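Local coordinates for protein diaminopropionate ammonia-lyase (Escherichia coli, PDB 4D9I) that catalyses the pyridoxal-phosphate-dependent alpha,beta-elimination of both L- and D-2,3-diaminopropionate to give pyruvate and ammonia, at residues 61-66 with 220-225; 345-350 with 371-376; 215-220 with 246-251. All blocks are in the same frame, centred on the assembly; numbering follows the deposited sequence.

Interaction 1: residues 61-66 with 220-225; sequences KILVKD and MGVTPT
K61 and L63 on strand 61-66 face M220 and V222 on segment 220-225, which runs from the end of helix 208-220 toward strand 226-230. The two backbones stay apart. Their closest alpha carbons, K61 CA and P224 CA, are 8.6 Å from each other, and no hydrogen bond joins the segments. The chain turns out of the helix at G221, where positive phi and two bonds back into the last turn make a Schellman motif. This turn brings V222 round beside M220, so both can reach the strand.

L63 has the largest share of the contact and gives one methyl to each of two partners. CD1 meets V222 CG2 at 3.9 Å, with the two side chains reaching for each other tip to tip. CD2 lies 4.1 Å from M220 SD. The methionine chain is extended (chi2 174°, chi3 -177°), which carries its sulfur alongside the leucine; the two side chains run antiparallel. V222 CG2 can meet the leucine because it sits between the backbone N and the carbonyl carbon, while CG1 (chi1 -57°) is anti to that carbon and turns toward K61. The aliphatic part of K61 adds a looser contact, CD to V222 CG1 at 4.4 Å. The charged end of K61 has its own partner, a salt bridge from NZ to D51.

M217, one turn back in the helix, also touches L63 and V222, and L63 touches A49 of strand 47-49 as well. Strand 61-66 is hydrogen-bonded to strand 370-375. The contact thus packs a helix C-terminus and its outgoing loop on one face of the large mixed sheet, a helix-to-strand connection of the alpha/beta architecture of fold type II pyridoxal-phosphate enzymes.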
loop_
_atom_site.group_PDB
_atom_site.type_symbol
_atom_site.label_atom_id
_atom_site.label_comp_id
_atom_site.label_asym_id
_atom_site.label_seq_id
_atom_site.Cartn_x
_atom_site.Cartn_y
_atom_site.Cartn_z
ATOM N N LYS B 61 -1.140 7.430 -20.324
ATOM C CA LYS B 61 -0.025 6.877 -19.565
ATOM C C LYS B 61 0.326 7.733 -18.378
ATOM O O LYS B 61 0.163 8.961 -18.403
ATOM C CB LYS B 61 1.216 6.681 -20.454
ATOM C CG LYS B 61 1.109 5.463 -21.389
ATOM C CD LYS B 61 2.304 4.540 -21.190
ATOM C CE LYS B 61 2.004 3.093 -21.566
ATOM N NZ LYS B 61 2.961 2.208 -20.834
ATOM N N ILE B 62 0.780 7.071 -17.314
ATOM C CA ILE B 62 1.341 7.750 -16.164
ATOM C C ILE B 62 2.686 7.057 -15.912
ATOM O O ILE B 62 2.716 5.846 -15.667
ATOM C CB ILE B 62 0.419 7.679 -14.929
ATOM C CG1 ILE B 62 -0.919 8.409 -15.183
ATOM C CG2 ILE B 62 1.096 8.249 -13.681
ATOM C CD1 ILE B 62 -1.913 8.275 -14.018
ATOM N N LEU B 63 3.774 7.829 -16.008
ATOM C CA LEU B 63 5.127 7.306 -15.933
ATOM C C LEU B 63 5.794 7.952 -14.739
ATOM O O LEU B 63 5.829 9.191 -14.648
ATOM C CB LEU B 63 5.909 7.626 -17.205
ATOM C CG LEU B 63 5.252 7.170 -18.518
ATOM C CD1 LEU B 63 5.971 7.804 -19.690
ATOM C CD2 LEU B 63 5.237 5.647 -18.617
ATOM N N VAL B 64 6.291 7.138 -13.823
ATOM C CA VAL B 64 6.899 7.671 -12.593
ATOM C C VAL B 64 8.378 7.360 -12.574
ATOM O O VAL B 64 8.792 6.184 -12.507
ATOM C CB VAL B 64 6.242 7.110 -11.312
ATOM C CG1 VAL B 64 6.865 7.750 -10.053
ATOM C CG2 VAL B 64 4.733 7.336 -11.346
ATOM N N LYS B 65 9.173 8.422 -12.609
ATOM C CA LYS B 65 10.604 8.316 -12.390
ATOM C C LYS B 65 10.881 8.116 -10.905
ATOM O O LYS B 65 10.653 9.036 -10.084
ATOM C CB LYS B 65 11.288 9.584 -12.939
ATOM C CG LYS B 65 12.808 9.523 -13.054
ATOM C CD LYS B 65 13.311 8.394 -13.952
ATOM C CE LYS B 65 14.813 8.551 -14.225
ATOM N NZ LYS B 65 15.431 7.302 -14.753
ATOM N N ASP B 66 11.405 6.927 -10.566
ATOM C CA ASP B 66 11.551 6.472 -9.188
ATOM C C ASP B 66 12.966 6.697 -8.639
ATOM O O ASP B 66 13.864 5.847 -8.762
ATOM C CB ASP B 66 11.131 4.991 -9.067
ATOM C CG ASP B 66 11.215 4.470 -7.649
ATOM O OD1 ASP B 66 11.434 5.278 -6.713
ATOM O OD2 ASP B 66 11.032 3.244 -7.458
ATOM N N MET B 220 10.466 3.154 -24.779
ATOM C CA MET B 220 9.047 2.770 -24.680
ATOM C C MET B 220 8.251 3.218 -25.901
ATOM O O MET B 220 7.133 2.784 -26.080
ATOM C CB MET B 220 8.389 3.393 -23.456
ATOM C CG MET B 220 8.889 2.877 -22.123
ATOM S SD MET B 220 8.121 3.860 -20.833
ATOM C CE MET B 220 8.912 3.155 -19.389
ATOM N N GLY B 221 8.820 4.121 -26.701
ATOM C CA GLY B 221 8.140 4.636 -27.884
ATOM C C GLY B 221 7.073 5.675 -27.581
ATOM O O GLY B 221 6.173 5.872 -28.384
ATOM N N VAL B 222 7.177 6.353 -26.436
ATOM C CA VAL B 222 6.164 7.345 -26.033
ATOM C C VAL B 222 6.735 8.761 -25.962
ATOM O O VAL B 222 7.945 8.960 -25.832
ATOM C CB VAL B 222 5.466 7.008 -24.678
ATOM C CG1 VAL B 222 4.814 5.626 -24.700
ATOM C CG2 VAL B 222 6.432 7.150 -23.489
ATOM N N THR B 223 5.849 9.741 -26.012
ATOM C CA THR B 223 6.249 11.139 -25.889
ATOM C C THR B 223 5.411 11.759 -24.764
ATOM O O THR B 223 4.196 11.665 -24.774
ATOM C CB THR B 223 6.024 11.910 -27.216
ATOM O OG1 THR B 223 6.658 11.216 -28.300
ATOM C CG2 THR B 223 6.598 13.328 -27.143
ATOM N N PRO B 224 6.051 12.424 -23.805
ATOM C CA PRO B 224 5.173 12.986 -22.780
ATOM C C PRO B 224 4.395 14.215 -23.285
ATOM O O PRO B 224 4.953 15.066 -23.997
ATOM C CB PRO B 224 6.147 13.373 -21.670
ATOM C CG PRO B 224 7.450 13.651 -22.369
ATOM C CD PRO B 224 7.445 12.878 -23.669
ATOM N N THR B 225 3.122 14.299 -22.913
ATOM C CA THR B 225 2.344 15.512 -23.122
ATOM C C THR B 225 2.430 16.445 -21.906
ATOM O O THR B 225 2.298 17.670 -22.053
ATOM C CB THR B 225 0.855 15.181 -23.357
ATOM O OG1 THR B 225 0.395 14.356 -22.282
ATOM C CG2 THR B 225 0.661 14.452 -24.686
#

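Interaction 2: residues 345-350 with 371-376; sequences GVLAAV and VLVIST
L347 of helix 338-352 meets V371 and V373 of strand 370-375 through a single methyl, CD1. That atom lies 4.0 Å from V371 CG1 and 4.3 Å from V373 CG2. The side chains of L347 and V371 pass in opposite senses and meet methyl to methyl. V371 CG1 comes within touch of the helix because it stands opposite the backbone N (chi1 -173°) and so lies beside the carbonyl carbon. L347 holds CD1 out on a side chain whose second torsion is extended (chi2 -177°). The nearest alpha carbons, L347 CA and V371 CA, are 9.6 Å apart, so the side chains span the whole gap between helix and strand.

L365, from the loop before the strand, packs on both L347 and V371. L228 of strand 226-230 lies beside V371 and also touches V346 of the helix. The strand itself is fixed by backbone hydrogen bonds, from V371 and V373 to strand 61-66 and from L372 to strand 226-230. Beyond its end, T376 OG1 lies near N1 of the pyridoxal-phosphate lysine at position 77, though whether they bond is not settled.

All three touching residues are buried, and no polar atom takes part. The contact rests on van der Waals packing and the exclusion of water, without the directional demands of hydrogen bonds.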
loop_
_atom_site.group_PDB
_atom_site.type_symbol
_atom_site.label_atom_id
_atom_site.label_comp_id
_atom_site.label_asym_id
_atom_site.label_seq_id
_atom_site.Cartn_x
_atom_site.Cartn_y
_atom_site.Cartn_z
ATOM N N GLY B 345 0.063 12.617 -6.262
ATOM C CA GLY B 345 -1.079 12.946 -5.428
ATOM C C GLY B 345 -2.060 13.865 -6.117
ATOM O O GLY B 345 -3.266 13.691 -5.963
ATOM N N VAL B 346 -1.547 14.845 -6.876
ATOM C CA VAL B 346 -2.419 15.799 -7.565
ATOM C C VAL B 346 -3.368 15.068 -8.525
ATOM O O VAL B 346 -4.568 15.347 -8.553
ATOM C CB VAL B 346 -1.623 16.891 -8.316
ATOM C CG1 VAL B 346 -2.517 17.660 -9.286
ATOM C CG2 VAL B 346 -0.986 17.849 -7.323
ATOM N N LEU B 347 -2.814 14.144 -9.309
ATOM C CA LEU B 347 -3.621 13.391 -10.272
ATOM C C LEU B 347 -4.711 12.602 -9.562
ATOM O O LEU B 347 -5.851 12.516 -10.040
ATOM C CB LEU B 347 -2.753 12.442 -11.104
ATOM C CG LEU B 347 -1.652 13.048 -11.975
ATOM C CD1 LEU B 347 -0.962 11.955 -12.783
ATOM C CD2 LEU B 347 -2.258 14.072 -12.904
ATOM N N ALA B 348 -4.367 12.022 -8.420
ATOM C CA ALA B 348 -5.330 11.227 -7.657
ATOM C C ALA B 348 -6.421 12.140 -7.061
ATOM O O ALA B 348 -7.601 11.769 -7.064
ATOM C CB ALA B 348 -4.624 10.449 -6.556
ATOM N N ALA B 349 -6.023 13.323 -6.568
ATOM C CA ALA B 349 -6.971 14.282 -5.996
ATOM C C ALA B 349 -7.953 14.776 -7.053
ATOM O O ALA B 349 -9.129 15.015 -6.764
ATOM C CB ALA B 349 -6.234 15.466 -5.374
ATOM N N VAL B 350 -7.445 14.971 -8.263
ATOM C CA VAL B 350 -8.269 15.398 -9.395
ATOM C C VAL B 350 -9.283 14.292 -9.699
ATOM O O VAL B 350 -10.466 14.558 -9.882
ATOM C CB VAL B 350 -7.402 15.673 -10.641
ATOM C CG1 VAL B 350 -8.256 15.681 -11.914
ATOM C CG2 VAL B 350 -6.618 16.986 -10.490
ATOM N N VAL B 371 1.765 11.294 -19.023
ATOM C CA VAL B 371 2.077 12.161 -17.885
ATOM C C VAL B 371 3.310 11.665 -17.122
ATOM O O VAL B 371 3.287 10.601 -16.520
ATOM C CB VAL B 371 0.862 12.307 -16.950
ATOM C CG1 VAL B 371 1.124 13.350 -15.864
ATOM C CG2 VAL B 371 -0.397 12.687 -17.744
ATOM N N LEU B 372 4.387 12.447 -17.197
ATOM C CA LEU B 372 5.618 12.166 -16.515
ATOM C C LEU B 372 5.547 12.744 -15.108
ATOM O O LEU B 372 5.270 13.924 -14.920
ATOM C CB LEU B 372 6.815 12.755 -17.300
ATOM C CG LEU B 372 8.205 12.703 -16.643
ATOM C CD1 LEU B 372 8.603 11.296 -16.261
ATOM C CD2 LEU B 372 9.243 13.311 -17.587
ATOM N N VAL B 373 5.772 11.890 -14.119
ATOM C CA VAL B 373 5.770 12.284 -12.705
ATOM C C VAL B 373 7.142 11.931 -12.169
ATOM O O VAL B 373 7.727 10.938 -12.603
ATOM C CB VAL B 373 4.662 11.516 -11.940
ATOM C CG1 VAL B 373 4.655 11.839 -10.459
ATOM C CG2 VAL B 373 3.291 11.869 -12.535
ATOM N N ILE B 374 7.671 12.753 -11.256
ATOM C CA ILE B 374 8.921 12.439 -10.599
ATOM C C ILE B 374 8.682 12.109 -9.132
ATOM O O ILE B 374 8.133 12.933 -8.387
ATOM C CB ILE B 374 9.955 13.596 -10.709
ATOM C CG1 ILE B 374 10.003 14.198 -12.124
ATOM C CG2 ILE B 374 11.313 13.129 -10.192
ATOM C CD1 ILE B 374 10.522 13.301 -13.252
ATOM N N SER B 375 9.070 10.900 -8.731
ATOM C CA SER B 375 9.103 10.547 -7.327
ATOM C C SER B 375 10.501 10.838 -6.829
ATOM O O SER B 375 11.442 10.058 -7.037
ATOM C CB SER B 375 8.751 9.079 -7.089
ATOM O OG SER B 375 8.589 8.887 -5.702
ATOM N N THR B 376 10.639 11.980 -6.170
ATOM C CA THR B 376 11.976 12.510 -5.827
ATOM C C THR B 376 12.641 11.802 -4.655
ATOM O O THR B 376 13.865 11.892 -4.494
ATOM C CB THR B 376 11.883 14.009 -5.503
ATOM O OG1 THR B 376 10.757 14.202 -4.633
ATOM C CG2 THR B 376 11.700 14.814 -6.784
#

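Interaction 3: residues 215-220 with 246-251; sequences EQMREM and DVYSPQ
Y248, R218 and M217 bury the most surface here, and V247 completes the set. M217 CE lies 3.6 Å from Y248 OH, and the two side chains cross at a slant. The methionine bends at chi3 (-62°), which turns its methyl toward the phenol end of the tyrosine. The methyl CE meets the hydroxyl oxygen and, farther off, Y248 CZ at 4.4 Å, coming at the ring obliquely. R218 makes the second contact. Its chain is extended from CG to NE and carries NH2 to 3.8 Å from V247 CG1, an approach oblique to the guanidinium plane. The same valine methyl lies over the centre of the Y248 ring, 3.5 Å above its plane. V247 thus covers one face of the tyrosine ring while touching the arginine of the other helix. No hydrogen bond crosses between the segments.

V214, one turn back in helix 208-220, touches both V247 and Y248. P224, in the loop ahead of strand 226-230, packs on both M217 and Y248. The contact therefore joins the C-terminal ends of helices 208-220 and 235-248, which precede and follow strand 226-230, and M217 also touches L47 of strand 47-49.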
loop_
_atom_site.group_PDB
_atom_site.type_symbol
_atom_site.label_atom_id
_atom_site.label_comp_id
_atom_site.label_asym_id
_atom_site.label_seq_id
_atom_site.Cartn_x
_atom_site.Cartn_y
_atom_site.Cartn_z
ATOM N N GLU B 215 15.475 9.062 -22.540
ATOM C CA GLU B 215 15.989 7.820 -23.113
ATOM C C GLU B 215 15.008 6.684 -22.828
ATOM O O GLU B 215 14.711 5.891 -23.701
ATOM C CB GLU B 215 17.359 7.473 -22.521
ATOM C CG GLU B 215 18.001 6.246 -23.154
ATOM C CD GLU B 215 19.284 5.799 -22.453
ATOM O OE1 GLU B 215 19.635 6.354 -21.395
ATOM O OE2 GLU B 215 19.951 4.870 -22.962
ATOM N N GLN B 216 14.523 6.599 -21.592
ATOM C CA GLN B 216 13.586 5.533 -21.240
ATOM C C GLN B 216 12.258 5.664 -21.992
ATOM O O GLN B 216 11.729 4.669 -22.483
ATOM C CB GLN B 216 13.363 5.468 -19.735
ATOM C CG GLN B 216 14.531 4.876 -18.971
ATOM C CD GLN B 216 14.518 5.282 -17.526
ATOM O OE1 GLN B 216 14.297 6.448 -17.210
ATOM N NE2 GLN B 216 14.728 4.327 -16.637
ATOM N N MET B 217 11.724 6.883 -22.081
ATOM C CA MET B 217 10.491 7.130 -22.834
ATOM C C MET B 217 10.658 6.796 -24.315
ATOM O O MET B 217 9.773 6.184 -24.920
ATOM C CB MET B 217 9.970 8.555 -22.618
ATOM C CG MET B 217 9.266 8.751 -21.274
ATOM S SD MET B 217 8.630 10.412 -20.905
ATOM C CE MET B 217 10.101 11.429 -20.903
ATOM N N ARG B 218 11.801 7.156 -24.885
ATOM C CA ARG B 218 12.100 6.798 -26.273
ATOM C C ARG B 218 12.156 5.279 -26.483
ATOM O O ARG B 218 11.655 4.785 -27.479
ATOM C CB ARG B 218 13.388 7.475 -26.748
ATOM C CG ARG B 218 13.217 8.944 -27.100
ATOM C CD ARG B 218 14.567 9.588 -27.405
ATOM N NE ARG B 218 14.449 11.017 -27.689
ATOM C CZ ARG B 218 15.417 11.916 -27.490
ATOM N NH1 ARG B 218 16.591 11.568 -26.966
ATOM N NH2 ARG B 218 15.192 13.187 -27.769
ATOM N N GLU B 219 12.743 4.544 -25.536
ATOM C CA GLU B 219 12.755 3.075 -25.623
ATOM C C GLU B 219 11.331 2.499 -25.557
ATOM O O GLU B 219 11.031 1.485 -26.193
ATOM C CB GLU B 219 13.635 2.458 -24.526
ATOM C CG GLU B 219 13.694 0.927 -24.559
ATOM C CD GLU B 219 14.620 0.335 -23.504
ATOM O OE1 GLU B 219 14.579 0.792 -22.337
ATOM O OE2 GLU B 219 15.394 -0.592 -23.839
ATOM N N MET B 220 10.466 3.154 -24.779
ATOM C CA MET B 220 9.047 2.770 -24.680
ATOM C C MET B 220 8.251 3.218 -25.901
ATOM O O MET B 220 7.133 2.784 -26.080
ATOM C CB MET B 220 8.389 3.393 -23.456
ATOM C CG MET B 220 8.889 2.877 -22.123
ATOM S SD MET B 220 8.121 3.860 -20.833
ATOM C CE MET B 220 8.912 3.155 -19.389
ATOM N N ASP B 246 14.038 21.859 -23.554
ATOM C CA ASP B 246 15.046 21.830 -24.613
ATOM C C ASP B 246 14.825 20.659 -25.575
ATOM O O ASP B 246 14.995 20.818 -26.783
ATOM C CB ASP B 246 16.474 21.797 -24.039
ATOM C CG ASP B 246 17.542 22.041 -25.100
ATOM O OD1 ASP B 246 17.429 23.018 -25.873
ATOM O OD2 ASP B 246 18.508 21.252 -25.159
ATOM N N VAL B 247 14.459 19.500 -25.026
ATOM C CA VAL B 247 14.149 18.296 -25.798
ATOM C C VAL B 247 12.814 18.423 -26.536
ATOM O O VAL B 247 12.732 18.097 -27.721
ATOM C CB VAL B 247 14.089 17.045 -24.883
ATOM C CG1 VAL B 247 13.521 15.832 -25.617
ATOM C CG2 VAL B 247 15.466 16.724 -24.313
ATOM N N TYR B 248 11.784 18.915 -25.847
ATOM C CA TYR B 248 10.410 18.829 -26.347
ATOM C C TYR B 248 9.738 20.111 -26.830
ATOM O O TYR B 248 8.659 20.048 -27.450
ATOM C CB TYR B 248 9.518 18.170 -25.290
ATOM C CG TYR B 248 9.845 16.730 -25.003
ATOM C CD1 TYR B 248 9.679 15.751 -25.982
ATOM C CD2 TYR B 248 10.314 16.340 -23.739
ATOM C CE1 TYR B 248 9.966 14.425 -25.712
ATOM C CE2 TYR B 248 10.599 15.013 -23.458
ATOM C CZ TYR B 248 10.421 14.065 -24.447
ATOM O OH TYR B 248 10.706 12.755 -24.173
ATOM N N SER B 249 10.371 21.257 -26.583
ATOM C CA SER B 249 9.780 22.581 -26.813
ATOM C C SER B 249 8.815 22.927 -25.688
ATOM O O SER B 249 8.029 22.083 -25.248
ATOM C CB SER B 249 9.075 22.700 -28.180
ATOM O OG SER B 249 7.716 22.282 -28.065
ATOM N N PRO B 250 8.880 24.173 -25.199
ATOM C CA PRO B 250 8.001 24.570 -24.090
ATOM C C PRO B 250 6.517 24.672 -24.499
ATOM O O PRO B 250 5.639 24.531 -23.644
ATOM C CB PRO B 250 8.573 25.927 -23.653
ATOM C CG PRO B 250 9.308 26.441 -24.863
ATOM C CD PRO B 250 9.851 25.227 -25.556
ATOM N N GLN B 251 6.250 24.909 -25.786
ATOM C CA GLN B 251 4.885 24.924 -26.317
ATOM C C GLN B 251 4.253 23.533 -26.293
ATOM O O GLN B 251 3.075 23.412 -26.000
ATOM C CB GLN B 251 4.815 25.527 -27.742
ATOM C CG GLN B 251 5.232 26.993 -27.853
ATOM C CD GLN B 251 6.744 27.204 -27.822
ATOM O OE1 GLN B 251 7.524 26.252 -27.752
ATOM N NE2 GLN B 251 7.160 28.456 -27.843
#

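Interaction 2 is the core contact, with every touching residue buried. Interactions 1 and 3 are partly buried, and interaction 3 reaches the surface through R218. Interactions 1 and 2 meet in the same sheet, where L63 O accepts a probable hydrogen bond from V373 N at 2.8 Å. Interactions 1 and 3 share M220 and the end of helix 208-220, and K65 NZ and Q216 OE1 tie them by a probable hydrogen bond. Interactions 2 and 3 touch where L372 packs on M217. Aliphatic packing alone makes interaction 2, a sulfur joins it in interaction 1, and interaction 3 brings in a phenol and a guanidinium.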